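Local coordinates for protein possible metal-dependent hydrolase (Veillonella parvula, PDB 3RPC) that probably acts as a zinc-dependent hydrolase of the metallo-beta-lactamase superfamily, holding two zinc ions, with its substrate not established, at residues V70-L75 with V166-W171; D76-T81 with T104-I109; K177-F182 with G211-R216. All coordinates share one frame; numbering follows the deposited sequence.

Interaction 1: V70-L75 with V166-W171. With ZN (zinc ion), chain E; ZN (zinc ion), chain F.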
ATOM      1  N   VAL A  70       0.491  13.764  11.188  1.00 14.46           N
ATOM      2  CA  VAL A  70      -0.832  13.822  10.587  1.00 16.41           C
ATOM      3  C   VAL A  70      -0.929  12.677   9.585  1.00 16.92           C
ATOM      4  O   VAL A  70      -0.327  12.728   8.509  1.00 16.32           O
ATOM      5  CB  VAL A  70      -1.045  15.181   9.885  1.00 15.43           C
ATOM      6  CG1 VAL A  70      -2.450  15.286   9.318  1.00 18.80           C
ATOM      7  CG2 VAL A  70      -0.786  16.326  10.869  1.00 16.72           C
ATOM      8  N   THR A  71      -1.669  11.629   9.948  1.00 14.82           N
ATOM      9  CA  THR A  71      -1.710  10.430   9.108  1.00 13.17           C
ATOM     10  C   THR A  71      -2.476  10.646   7.810  1.00 16.94           C
ATOM     11  O   THR A  71      -2.225   9.960   6.810  1.00 15.92           O
ATOM     12  CB  THR A  71      -2.290   9.209   9.842  1.00 13.48           C
ATOM     13  OG1 THR A  71      -3.665   9.452  10.186  1.00 14.94           O
ATOM     14  CG2 THR A  71      -1.471   8.891  11.086  1.00 13.87           C
ATOM     15  N   HIS A  72      -3.414  11.584   7.847  1.00 14.68           N
ATOM     16  CA  HIS A  72      -4.203  11.997   6.687  1.00 15.47           C
ATOM     17  C   HIS A  72      -5.028  13.201   7.097  1.00 15.07           C
ATOM     18  O   HIS A  72      -5.113  13.510   8.285  1.00 15.48           O
ATOM     19  CB  HIS A  72      -5.074  10.856   6.110  1.00 15.38           C
ATOM     20  CG  HIS A  72      -6.156  10.348   7.026  1.00 13.17           C
ATOM     21  ND1 HIS A  72      -5.915   9.906   8.311  1.00 16.06           N
ATOM     22  CD2 HIS A  72      -7.480  10.148   6.806  1.00 16.13           C
ATOM     23  CE1 HIS A  72      -7.042   9.459   8.842  1.00 18.30           C
ATOM     24  NE2 HIS A  72      -8.009   9.610   7.956  1.00 16.13           N
ATOM     25  N   THR A  73      -5.640  13.872   6.131  1.00 15.45           N
ATOM     26  CA  THR A  73      -6.270  15.155   6.428  1.00 17.13           C
ATOM     27  C   THR A  73      -7.795  15.116   6.447  1.00 16.72           C
ATOM     28  O   THR A  73      -8.451  16.135   6.237  1.00 19.73           O
ATOM     29  CB  THR A  73      -5.758  16.272   5.508  1.00 18.41           C
ATOM     30  OG1 THR A  73      -5.984  15.913   4.141  1.00 20.58           O
ATOM     31  CG2 THR A  73      -4.272  16.494   5.747  1.00 18.22           C
ATOM     32  N   HIS A  74      -8.365  13.945   6.714  1.00 16.09           N
ATOM     33  CA  HIS A  74      -9.779  13.891   7.054  1.00 18.31           C
ATOM     34  C   HIS A  74     -10.030  14.792   8.270  1.00 16.90           C
ATOM     35  O   HIS A  74      -9.177  14.913   9.151  1.00 18.01           O
ATOM     36  CB  HIS A  74     -10.215  12.459   7.372  1.00 18.27           C
ATOM     37  CG  HIS A  74     -10.537  11.647   6.157  1.00 21.96           C
ATOM     38  ND1 HIS A  74     -10.786  10.293   6.215  1.00 19.50           N
ATOM     39  CD2 HIS A  74     -10.664  12.000   4.857  1.00 22.29           C
ATOM     40  CE1 HIS A  74     -11.044   9.844   4.999  1.00 21.81           C
ATOM     41  NE2 HIS A  74     -10.979  10.860   4.156  1.00 21.51           N
ATOM     42  N   LEU A  75     -11.215  15.393   8.309  1.00 16.57           N
ATOM     43  CA  LEU A  75     -11.599  16.332   9.367  1.00 16.15           C
ATOM     44  C   LEU A  75     -11.306  15.819  10.770  1.00 18.47           C
ATOM     45  O   LEU A  75     -10.845  16.581  11.633  1.00 19.01           O
ATOM     46  CB  LEU A  75     -13.084  16.685   9.242  1.00 17.75           C
ATOM     47  CG  LEU A  75     -13.669  17.640  10.284  1.00 21.08           C
ATOM     48  CD1 LEU A  75     -12.977  18.979  10.181  1.00 24.57           C
ATOM     49  CD2 LEU A  75     -15.167  17.796  10.084  1.00 25.04           C
ATOM     50  N   VAL A 166      -1.487   2.348  13.907  1.00 13.28           N
ATOM     51  CA  VAL A 166      -1.972   1.610  12.741  1.00 13.98           C
ATOM     52  C   VAL A 166      -2.667   2.512  11.714  1.00 14.54           C
ATOM     53  O   VAL A 166      -2.522   2.323  10.494  1.00 14.12           O
ATOM     54  CB  VAL A 166      -2.915   0.482  13.167  1.00 12.52           C
ATOM     55  CG1 VAL A 166      -3.404  -0.303  11.937  1.00 14.20           C
ATOM     56  CG2 VAL A 166      -2.195  -0.449  14.136  1.00 14.64           C
ATOM     57  N   GLY A 167      -3.427   3.485  12.215  1.00 14.22           N
ATOM     58  CA  GLY A 167      -4.104   4.446  11.360  1.00 14.02           C
ATOM     59  C   GLY A 167      -5.480   4.018  10.879  1.00 12.99           C
ATOM     60  O   GLY A 167      -5.998   2.967  11.264  1.00 14.73           O
ATOM     61  N   ASP A 168      -6.079   4.853  10.034  1.00 13.21           N
ATOM     62  CA  ASP A 168      -7.401   4.578   9.476  1.00 13.62           C
ATOM     63  C   ASP A 168      -7.313   3.582   8.320  1.00 15.09           C
ATOM     64  O   ASP A 168      -7.286   3.966   7.150  1.00 15.85           O
ATOM     65  CB  ASP A 168      -8.071   5.883   9.018  1.00 14.57           C
ATOM     66  CG  ASP A 168      -8.848   6.582  10.133  1.00 17.03           C
ATOM     67  OD1 ASP A 168      -8.649   6.252  11.316  1.00 16.96           O
ATOM     68  OD2 ASP A 168      -9.671   7.467   9.816  1.00 16.34           O
ATOM     69  N   THR A 169      -7.243   2.303   8.673  1.00 13.63           N
ATOM     70  CA  THR A 169      -7.184   1.227   7.690  1.00 13.31           C
ATOM     71  C   THR A 169      -7.983   0.051   8.210  1.00 14.18           C
ATOM     72  O   THR A 169      -8.127  -0.136   9.419  1.00 15.15           O
ATOM     73  CB  THR A 169      -5.727   0.804   7.415  1.00 16.56           C
ATOM     74  OG1 THR A 169      -5.695  -0.264   6.452  1.00 15.13           O
ATOM     75  CG2 THR A 169      -5.022   0.372   8.702  1.00 15.35           C
ATOM     76  N   VAL A 170      -8.521  -0.724   7.281  1.00 13.34           N
ATOM     77  CA  VAL A 170      -9.036  -2.048   7.613  1.00 12.77           C
ATOM     78  C   VAL A 170      -7.864  -3.034   7.644  1.00 12.98           C
ATOM     79  O   VAL A 170      -6.730  -2.677   7.333  1.00 13.60           O
ATOM     80  CB  VAL A 170     -10.111  -2.505   6.612  1.00 12.77           C
ATOM     81  CG1 VAL A 170     -11.246  -1.498   6.547  1.00 14.72           C
ATOM     82  CG2 VAL A 170      -9.519  -2.748   5.204  1.00 14.11           C
ATOM     83  N   TRP A 171      -8.118  -4.275   8.033  1.00 13.53           N
ATOM     84  CA  TRP A 171      -7.032  -5.249   8.111  1.00 13.42           C
ATOM     85  C   TRP A 171      -6.627  -5.713   6.714  1.00 16.27           C
ATOM     86  O   TRP A 171      -7.380  -6.414   6.054  1.00 21.32           O
ATOM     87  CB  TRP A 171      -7.452  -6.451   8.951  1.00 16.53           C
ATOM     88  CG  TRP A 171      -6.295  -7.285   9.363  1.00 14.80           C
ATOM     89  CD1 TRP A 171      -5.555  -8.112   8.566  1.00 14.62           C
ATOM     90  CD2 TRP A 171      -5.744  -7.387  10.675  1.00 15.04           C
ATOM     91  NE1 TRP A 171      -4.557  -8.708   9.307  1.00 15.88           N
ATOM     92  CE2 TRP A 171      -4.662  -8.289  10.608  1.00 14.95           C
ATOM     93  CE3 TRP A 171      -6.066  -6.813  11.907  1.00 16.92           C
ATOM     94  CZ2 TRP A 171      -3.897  -8.624  11.724  1.00 17.64           C
ATOM     95  CZ3 TRP A 171      -5.307  -7.145  13.018  1.00 17.07           C
ATOM     96  CH2 TRP A 171      -4.230  -8.039  12.917  1.00 17.94           C
TER
HETATM   97 ZN    ZN E 301     -10.131   8.879   7.949  0.66 17.63          ZN
HETATM   98 ZN    ZN F 302     -10.847   8.605  11.195  0.71 16.48          ZN
HETATM   99  O   HOH W   1      -4.418   6.983   9.173  1.00 15.20           O
HETATM  100  O   HOH W   2     -11.401   9.716   9.254  1.00 22.04           O
HETATM  101  O   HOH W   3     -12.889   7.241  10.458  1.00 16.97           O
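His72 and Asp168 meet through the metal they share. His72 NE2 lies 3.3 Å from Asp168 OD2, and since both atoms are ligands of one zinc ion, the proximity reflects coordination and not a hydrogen bond. The two side chains meet nearly perpendicular, the ring and carboxylate planes 59° apart, with OD2 near the imidazole plane at its edge.

The metal bonds come from both loops. On the zinc of chain E, His72 uses NE2 at 2.2 Å, its CG set between the backbone N and the carbonyl carbon (chi1 65°), whereas His74 uses ND1 at 2.3 Å. OD2 of Asp168 joins this set from the other loop at 2.4 Å and also binds the zinc of chain F at 2.1 Å. A water bridges the two ions beside this oxygen and, with His132, completes the first zinc's shell.

Hydrogen bonds form a second shell. His72 ND1 donates to Thr71 OG1 at 3.0 Å with an N-H...O angle of 156°, which, with the metal on NE2, fixes the rotation of the ring. OG1 also pairs with Asp27 and accepts from a water that in turn accepts the N-H of Asp168, linking the loops. Asp168 centres an inverse gamma turn. His72 and His74 open the HxHxDH signature of the metallo-beta-lactamase fold, with Asp168 as the bridging carboxylate of its dinuclear site.

Interaction 2: D76-T81 with T104-I109. With ZN (zinc ion), chain F.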
ATOM      1  N   ASP A  76     -11.600  14.545  11.017  1.00 17.57           N
ATOM      2  CA  ASP A  76     -11.466  13.989  12.358  1.00 15.37           C
ATOM      3  C   ASP A  76     -10.026  13.628  12.720  1.00 14.68           C
ATOM      4  O   ASP A  76      -9.788  12.993  13.749  1.00 15.23           O
ATOM      5  CB  ASP A  76     -12.417  12.802  12.577  1.00 17.54           C
ATOM      6  CG  ASP A  76     -12.149  11.655  11.624  1.00 17.58           C
ATOM      7  OD1 ASP A  76     -12.079  11.909  10.404  1.00 17.36           O
ATOM      8  OD2 ASP A  76     -12.032  10.496  12.103  1.00 20.04           O
ATOM      9  N   HIS A  77      -9.080  14.052  11.875  1.00 16.40           N
ATOM     10  CA  HIS A  77      -7.647  13.904  12.141  1.00 13.83           C
ATOM     11  C   HIS A  77      -6.858  15.205  11.970  1.00 16.13           C
ATOM     12  O   HIS A  77      -5.681  15.260  12.305  1.00 16.51           O
ATOM     13  CB  HIS A  77      -7.064  12.814  11.235  1.00 13.90           C
ATOM     14  CG  HIS A  77      -7.691  11.482  11.464  1.00 13.71           C
ATOM     15  ND1 HIS A  77      -7.061  10.471  12.154  1.00 15.61           N
ATOM     16  CD2 HIS A  77      -8.921  11.017  11.148  1.00 14.20           C
ATOM     17  CE1 HIS A  77      -7.873   9.434  12.242  1.00 16.31           C
ATOM     18  NE2 HIS A  77      -9.005   9.739  11.637  1.00 16.27           N
ATOM     19  N   TRP A  78      -7.510  16.235  11.440  1.00 15.64           N
ATOM     20  CA  TRP A  78      -6.841  17.493  11.116  1.00 15.18           C
ATOM     21  C   TRP A  78      -7.922  18.523  10.833  1.00 16.31           C
ATOM     22  O   TRP A  78      -8.609  18.449   9.810  1.00 18.37           O
ATOM     23  CB  TRP A  78      -5.935  17.333   9.885  1.00 15.51           C
ATOM     24  CG  TRP A  78      -5.160  18.572   9.519  1.00 16.10           C
ATOM     25  CD1 TRP A  78      -5.336  19.358   8.415  1.00 17.31           C
ATOM     26  CD2 TRP A  78      -4.087  19.155  10.261  1.00 17.69           C
ATOM     27  NE1 TRP A  78      -4.435  20.402   8.428  1.00 17.24           N
ATOM     28  CE2 TRP A  78      -3.659  20.299   9.555  1.00 18.53           C
ATOM     29  CE3 TRP A  78      -3.454  18.825  11.463  1.00 16.68           C
ATOM     30  CZ2 TRP A  78      -2.618  21.113  10.012  1.00 17.53           C
ATOM     31  CZ3 TRP A  78      -2.426  19.631  11.918  1.00 16.69           C
ATOM     32  CH2 TRP A  78      -2.017  20.763  11.191  1.00 16.79           C
ATOM     33  N   ASP A  79      -8.113  19.464  11.748  1.00 17.01           N
ATOM     34  CA  ASP A  79      -9.233  20.391  11.586  1.00 18.99           C
ATOM     35  C   ASP A  79      -8.817  21.852  11.713  1.00 19.87           C
ATOM     36  O   ASP A  79      -7.665  22.153  12.048  1.00 17.70           O
ATOM     37  CB  ASP A  79     -10.399  20.045  12.536  1.00 17.61           C
ATOM     38  CG  ASP A  79     -10.117  20.395  13.988  1.00 19.03           C
ATOM     39  OD1 ASP A  79      -8.933  20.446  14.399  1.00 16.79           O
ATOM     40  OD2 ASP A  79     -11.111  20.594  14.727  1.00 19.38           O
ATOM     41  N   ASP A  80      -9.757  22.748  11.423  1.00 19.06           N
ATOM     42  CA  ASP A  80      -9.492  24.183  11.497  1.00 18.40           C
ATOM     43  C   ASP A  80      -8.980  24.605  12.867  1.00 16.58           C
ATOM     44  O   ASP A  80      -8.072  25.428  12.966  1.00 19.02           O
ATOM     45  CB  ASP A  80     -10.743  24.980  11.131  1.00 23.03           C
ATOM     46  CG  ASP A  80     -10.964  25.063   9.633  1.00 37.62           C
ATOM     47  OD1 ASP A  80     -10.015  24.763   8.876  1.00 37.05           O
ATOM     48  OD2 ASP A  80     -12.081  25.441   9.213  1.00 41.41           O
ATOM     49  N   THR A  81      -9.542  24.029  13.921  1.00 18.20           N
ATOM     50  CA  THR A  81      -9.096  24.379  15.263  1.00 17.32           C
ATOM     51  C   THR A  81      -7.621  24.044  15.432  1.00 18.20           C
ATOM     52  O   THR A  81      -6.852  24.843  15.962  1.00 19.26           O
ATOM     53  CB  THR A  81      -9.921  23.682  16.340  1.00 17.55           C
ATOM     54  OG1 THR A  81     -11.303  24.031  16.175  1.00 19.44           O
ATOM     55  CG2 THR A  81      -9.440  24.096  17.723  1.00 16.12           C
ATOM     56  N   THR A 104       1.119  23.096   4.158  1.00 19.76           N
ATOM     57  CA  THR A 104       1.948  24.256   3.840  1.00 19.59           C
ATOM     58  C   THR A 104       1.080  25.467   3.502  1.00 23.50           C
ATOM     59  O   THR A 104       1.373  26.589   3.928  1.00 22.70           O
ATOM     60  CB  THR A 104       2.860  23.986   2.634  1.00 19.92           C
ATOM     61  OG1 THR A 104       3.781  22.932   2.949  1.00 23.38           O
ATOM     62  CG2 THR A 104       3.646  25.255   2.278  1.00 20.97           C
ATOM     63  N   SER A 105       0.019  25.249   2.727  1.00 23.31           N
ATOM     64  CA  SER A 105      -0.851  26.359   2.334  1.00 23.58           C
ATOM     65  C   SER A 105      -1.578  26.927   3.552  1.00 22.78           C
ATOM     66  O   SER A 105      -2.109  28.038   3.511  1.00 26.00           O
ATOM     67  CB  SER A 105      -1.866  25.938   1.268  1.00 21.54           C
ATOM     68  OG  SER A 105      -2.925  25.157   1.817  1.00 22.34           O
ATOM     69  N   GLN A 106      -1.601  26.146   4.629  1.00 18.62           N
ATOM     70  CA  GLN A 106      -2.262  26.546   5.863  1.00 21.59           C
ATOM     71  C   GLN A 106      -1.303  27.258   6.822  1.00 22.84           C
ATOM     72  O   GLN A 106      -1.665  27.577   7.954  1.00 24.12           O
ATOM     73  CB  GLN A 106      -2.946  25.330   6.512  1.00 21.07           C
ATOM     74  CG  GLN A 106      -4.113  24.801   5.666  1.00 20.29           C
ATOM     75  CD  GLN A 106      -4.597  23.411   6.057  1.00 20.57           C
ATOM     76  OE1 GLN A 106      -3.917  22.669   6.768  1.00 19.77           O
ATOM     77  NE2 GLN A 106      -5.787  23.055   5.587  1.00 21.41           N
ATOM     78  N   GLY A 107      -0.083  27.519   6.359  1.00 23.07           N
ATOM     79  CA  GLY A 107       0.838  28.367   7.100  1.00 23.00           C
ATOM     80  C   GLY A 107       1.973  27.645   7.798  1.00 24.68           C
ATOM     81  O   GLY A 107       2.833  28.274   8.400  1.00 25.90           O
ATOM     82  N   PHE A 108       1.983  26.318   7.730  1.00 19.81           N
ATOM     83  CA  PHE A 108       3.034  25.543   8.388  1.00 18.31           C
ATOM     84  C   PHE A 108       4.316  25.520   7.557  1.00 22.53           C
ATOM     85  O   PHE A 108       4.297  25.189   6.377  1.00 22.96           O
ATOM     86  CB  PHE A 108       2.502  24.141   8.740  1.00 16.68           C
ATOM     87  CG  PHE A 108       1.410  24.185   9.775  1.00 17.67           C
ATOM     88  CD1 PHE A 108       1.719  24.144  11.127  1.00 20.62           C
ATOM     89  CD2 PHE A 108       0.077  24.339   9.404  1.00 17.24           C
ATOM     90  CE1 PHE A 108       0.722  24.231  12.087  1.00 21.03           C
ATOM     91  CE2 PHE A 108      -0.923  24.433  10.364  1.00 17.81           C
ATOM     92  CZ  PHE A 108      -0.600  24.375  11.703  1.00 20.39           C
ATOM     93  N   ILE A 109       5.429  25.909   8.174  1.00 20.73           N
ATOM     94  CA  ILE A 109       6.653  26.169   7.415  1.00 20.09           C
ATOM     95  C   ILE A 109       7.639  25.011   7.415  1.00 21.30           C
ATOM     96  O   ILE A 109       8.629  25.038   6.685  1.00 22.92           O
ATOM     97  CB  ILE A 109       7.388  27.405   7.957  1.00 19.37           C
ATOM     98  CG1 ILE A 109       7.864  27.136   9.389  1.00 21.81           C
ATOM     99  CG2 ILE A 109       6.486  28.632   7.911  1.00 23.09           C
ATOM    100  CD1 ILE A 109       8.789  28.225   9.931  1.00 21.69           C
TER
HETATM  101 ZN    ZN F 302     -10.847   8.605  11.195  0.71 16.48          ZN
HETATM  102  O   HOH W   2     -11.401   9.716   9.254  1.00 22.04           O
HETATM  103  O   HOH W   3     -12.889   7.241  10.458  1.00 16.97           O
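Gln106 OE1 accepts the indole N-H of Trp78, the NE1...OE1 distance being 2.9 Å. The bond is nearly straight, 164° at the hydrogen, and well aimed at both ends: OE1 sits within the indole plane at the pyrrole edge, and NE1 lies on a lone pair in the carbonyl plane of the amide. The ring and amide planes differ by only 24°. Gln106 gets there with a chain that runs extended beyond CG.

Next to this bond the benzo edge of Trp78 meets Phe108 in an offset edge-to-face pair. The six-membered rings have centroids 5.5 Å apart with planes at 60°, and the nearest carbons, Trp78 CZ2 and Phe108 CE2, come to 3.7 Å. Ile103 of helix 97-105 packs against both rings. Trp78 directly follows the last two residues of the HxHxDH signature, so the contact ties this metal-binding loop of the metallo-beta-lactamase fold to the turn that leaves helix 97-105.

On the metal side, His77 NE2 binds the zinc of chain F at 2.2 Å and Asp76 OD2 does so at 2.4 Å. The other carboxylate oxygen, Asp76 OD1, accepts from the metal-bound water at 2.6 Å. Asp27 holds His77 from its far nitrogen, ND1. Asp79 is the N-cap of helix 80-85, its OD1 bonded to Ala82 N.

Interaction 3: K177-F182 with G211-R216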
ATOM      1  N   LYS A 177       2.311  -6.942   7.054  1.00 15.57           N
ATOM      2  CA  LYS A 177       3.686  -6.564   6.734  1.00 17.17           C
ATOM      3  C   LYS A 177       4.331  -5.777   7.863  1.00 17.23           C
ATOM      4  O   LYS A 177       5.437  -6.111   8.293  1.00 16.48           O
ATOM      5  CB  LYS A 177       3.743  -5.765   5.431  1.00 16.97           C
ATOM      6  CG  LYS A 177       3.599  -6.630   4.182  1.00 17.11           C
ATOM      7  CD  LYS A 177       3.416  -5.760   2.951  1.00 15.60           C
ATOM      8  CE  LYS A 177       3.381  -6.581   1.661  1.00 15.01           C
ATOM      9  NZ  LYS A 177       3.394  -5.654   0.483  1.00 18.90           N
ATOM     10  N   ALA A 178       3.645  -4.746   8.353  1.00 14.85           N
ATOM     11  CA  ALA A 178       4.225  -3.934   9.415  1.00 15.46           C
ATOM     12  C   ALA A 178       4.448  -4.756  10.678  1.00 14.19           C
ATOM     13  O   ALA A 178       5.484  -4.629  11.334  1.00 17.16           O
ATOM     14  CB  ALA A 178       3.356  -2.722   9.708  1.00 15.71           C
ATOM     15  N   LEU A 179       3.480  -5.603  11.016  1.00 15.30           N
ATOM     16  CA  LEU A 179       3.567  -6.408  12.228  1.00 15.96           C
ATOM     17  C   LEU A 179       4.771  -7.346  12.206  1.00 16.85           C
ATOM     18  O   LEU A 179       5.503  -7.459  13.189  1.00 19.23           O
ATOM     19  CB  LEU A 179       2.271  -7.213  12.431  1.00 14.52           C
ATOM     20  CG  LEU A 179       1.031  -6.385  12.795  1.00 14.71           C
ATOM     21  CD1 LEU A 179      -0.221  -7.256  12.794  1.00 14.58           C
ATOM     22  CD2 LEU A 179       1.186  -5.694  14.143  1.00 15.96           C
ATOM     23  N   LEU A 180       4.983  -8.022  11.080  1.00 16.19           N
ATOM     24  CA  LEU A 180       6.067  -8.986  11.010  1.00 16.46           C
ATOM     25  C   LEU A 180       7.431  -8.306  10.850  1.00 16.54           C
ATOM     26  O   LEU A 180       8.418  -8.721  11.459  1.00 19.82           O
ATOM     27  CB  LEU A 180       5.813  -9.985   9.876  1.00 19.89           C
ATOM     28  CG  LEU A 180       6.862 -11.093   9.713  1.00 23.01           C
ATOM     29  CD1 LEU A 180       6.904 -12.000  10.936  1.00 24.86           C
ATOM     30  CD2 LEU A 180       6.583 -11.905   8.457  1.00 24.90           C
ATOM     31  N   ARG A 181       7.484  -7.249  10.048  1.00 15.04           N
ATOM     32  CA  ARG A 181       8.758  -6.587   9.781  1.00 17.26           C
ATOM     33  C   ARG A 181       9.314  -5.844  10.986  1.00 18.13           C
ATOM     34  O   ARG A 181      10.522  -5.846  11.215  1.00 19.71           O
ATOM     35  CB  ARG A 181       8.632  -5.634   8.595  1.00 19.01           C
ATOM     36  CG  ARG A 181       8.410  -6.367   7.295  1.00 20.69           C
ATOM     37  CD  ARG A 181       7.933  -5.459   6.187  1.00 22.48           C
ATOM     38  NE  ARG A 181       7.605  -6.253   5.002  1.00 21.63           N
ATOM     39  CZ  ARG A 181       7.236  -5.741   3.834  1.00 23.33           C
ATOM     40  NH1 ARG A 181       7.135  -4.428   3.689  1.00 23.69           N
ATOM     41  NH2 ARG A 181       6.956  -6.552   2.817  1.00 20.17           N
ATOM     42  N   PHE A 182       8.434  -5.216  11.759  1.00 19.75           N
ATOM     43  CA  PHE A 182       8.884  -4.310  12.817  1.00 17.48           C
ATOM     44  C   PHE A 182       8.542  -4.770  14.234  1.00 19.99           C
ATOM     45  O   PHE A 182       8.986  -4.160  15.212  1.00 20.14           O
ATOM     46  CB  PHE A 182       8.359  -2.894  12.545  1.00 18.05           C
ATOM     47  CG  PHE A 182       8.689  -2.401  11.170  1.00 19.08           C
ATOM     48  CD1 PHE A 182      10.007  -2.216  10.795  1.00 22.18           C
ATOM     49  CD2 PHE A 182       7.689  -2.151  10.241  1.00 17.61           C
ATOM     50  CE1 PHE A 182      10.325  -1.786   9.519  1.00 23.98           C
ATOM     51  CE2 PHE A 182       7.998  -1.716   8.969  1.00 23.78           C
ATOM     52  CZ  PHE A 182       9.318  -1.534   8.607  1.00 25.45           C
ATOM     53  N   GLY A 211      -9.374  -8.740  18.365  1.00 13.78           N
ATOM     54  CA  GLY A 211      -9.147 -10.138  18.677  1.00 17.16           C
ATOM     55  C   GLY A 211      -8.004 -10.686  17.836  1.00 15.88           C
ATOM     56  O   GLY A 211      -7.153 -11.434  18.331  1.00 17.08           O
ATOM     57  N   ARG A 212      -7.976 -10.299  16.563  1.00 14.42           N
ATOM     58  CA  ARG A 212      -6.963 -10.823  15.649  1.00 15.41           C
ATOM     59  C   ARG A 212      -5.593 -10.290  16.035  1.00 15.91           C
ATOM     60  O   ARG A 212      -4.590 -11.002  15.933  1.00 17.81           O
ATOM     61  CB  ARG A 212      -7.295 -10.456  14.198  1.00 17.39           C
ATOM     62  CG  ARG A 212      -6.439 -11.177  13.162  1.00 15.74           C
ATOM     63  CD  ARG A 212      -6.809 -10.770  11.739  1.00 17.25           C
ATOM     64  NE  ARG A 212      -8.235 -10.974  11.469  1.00 19.56           N
ATOM     65  CZ  ARG A 212      -9.093  -9.981  11.248  1.00 29.11           C
ATOM     66  NH1 ARG A 212      -8.668  -8.718  11.227  1.00 27.76           N
ATOM     67  NH2 ARG A 212     -10.374 -10.244  11.028  1.00 34.86           N
HETATM   68  N   MSE A 213      -5.545  -9.041  16.487  1.00 15.33           N
HETATM   69  CA  MSE A 213      -4.266  -8.452  16.868  1.00 15.43           C
HETATM   70  C   MSE A 213      -3.654  -9.168  18.068  1.00 17.03           C
HETATM   71  O   MSE A 213      -2.430  -9.322  18.163  1.00 16.78           O
HETATM   72  CB  MSE A 213      -4.411  -6.955  17.183  1.00 15.76           C
HETATM   73  CG  MSE A 213      -3.087  -6.206  17.330  1.00 16.14           C
HETATM   74 SE   MSE A 213      -2.136  -6.154  15.623  0.69 20.70          SE
HETATM   75  CE  MSE A 213      -3.195  -4.857  14.698  1.00 21.78           C
ATOM     76  N   VAL A 214      -4.502  -9.590  18.999  1.00 16.56           N
ATOM     77  CA  VAL A 214      -4.029 -10.276  20.188  1.00 17.82           C
ATOM     78  C   VAL A 214      -3.444 -11.642  19.826  1.00 18.57           C
ATOM     79  O   VAL A 214      -2.452 -12.076  20.415  1.00 20.56           O
ATOM     80  CB  VAL A 214      -5.153 -10.418  21.231  1.00 18.38           C
ATOM     81  CG1 VAL A 214      -4.744 -11.381  22.333  1.00 23.03           C
ATOM     82  CG2 VAL A 214      -5.507  -9.039  21.809  1.00 19.46           C
ATOM     83  N   VAL A 215      -4.049 -12.300  18.841  1.00 17.85           N
ATOM     84  CA  VAL A 215      -3.519 -13.568  18.353  1.00 21.21           C
ATOM     85  C   VAL A 215      -2.187 -13.344  17.644  1.00 18.66           C
ATOM     86  O   VAL A 215      -1.221 -14.086  17.857  1.00 19.43           O
ATOM     87  CB  VAL A 215      -4.498 -14.256  17.394  1.00 20.97           C
ATOM     88  CG1 VAL A 215      -3.852 -15.480  16.747  1.00 21.06           C
ATOM     89  CG2 VAL A 215      -5.775 -14.642  18.134  1.00 22.03           C
ATOM     90  N   ARG A 216      -2.123 -12.313  16.809  1.00 16.44           N
ATOM     91  CA  ARG A 216      -0.900 -12.085  16.037  1.00 19.05           C
ATOM     92  C   ARG A 216       0.273 -11.651  16.907  1.00 18.92           C
ATOM     93  O   ARG A 216       1.404 -12.087  16.692  1.00 19.11           O
ATOM     94  CB  ARG A 216      -1.123 -11.071  14.911  1.00 20.32           C
ATOM     95  CG  ARG A 216      -0.033 -11.085  13.840  1.00 21.35           C
ATOM     96  CD  ARG A 216      -0.146 -12.301  12.920  1.00 20.03           C
ATOM     97  NE  ARG A 216      -1.290 -12.187  12.025  1.00 17.59           N
ATOM     98  CZ  ARG A 216      -2.440 -12.836  12.179  1.00 18.84           C
ATOM     99  NH1 ARG A 216      -3.426 -12.644  11.320  1.00 20.60           N
ATOM    100  NH2 ARG A 216      -2.602 -13.684  13.192  1.00 23.11           N
TER
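Leu179 lays its forked end against the selenium of Met213, a selenomethionine in this crystal. Both methyl branches take part: CD1 of Leu179 is 3.6 Å from SE of Met213, and CD2 of Leu179 is 3.7 Å from the same SE, so the selenium is nestled against the fork and not against one branch. The two side chains run at a slant to each other. The selenomethionine starts out across the line between the helices, and torsions of 66° (chi2) and 74° (chi3) fold the chain so that its end turns toward the leucine.

Arg216, one turn further along helix 207-216, adds an aliphatic surface. Its CG approaches CD1 of Leu179 at 4.0 Å, the arginine lying roughly square to the leucine. Arg216 also bends, at chi2 and chi3, and its guanidinium is engaged elsewhere, NE forming a salt bridge with Glu176. The nearest CA pair, Leu179 and Arg216, is 8.2 Å apart, so side chains and not backbones make the junction.

Helix 173-182 and helix 207-216 are the successive crossovers of beta-alpha-beta units joining the parallel strands 163-165, 186-190 and 221-225. Ile187 of the middle strand touches both Leu179 and Met213, while Ala139 of the second subunit packs on Arg216. With carbon and selenium surfaces alone meeting across the segments, cohesion here rests on dispersion and burial of apolar surface, which depend on close fit and have little directionality.

How the interactions relate
Interactions 1 and 2 share the dinuclear zinc site, whose ions lie 3.3 Å apart. Asp168 OD2 of interaction 1 is 3.0 Å from His77 NE2 of interaction 2, both on the zinc of chain F, while Val70 CG2 touches Trp78 CE3 at 3.7 Å. Along the chain, interaction 2 nests inside the loop that interaction 1 closes. Interaction 3 follows in series and holds no metal ligand; it meets interaction 1 through Trp171, whose CZ3 lies 3.5 Å from Met213 CE and whose ring takes a cation-pi contact from Arg212. Interactions 2 and 3 sit on opposite sides of the chain's centre, nearest atoms about 15 Å apart.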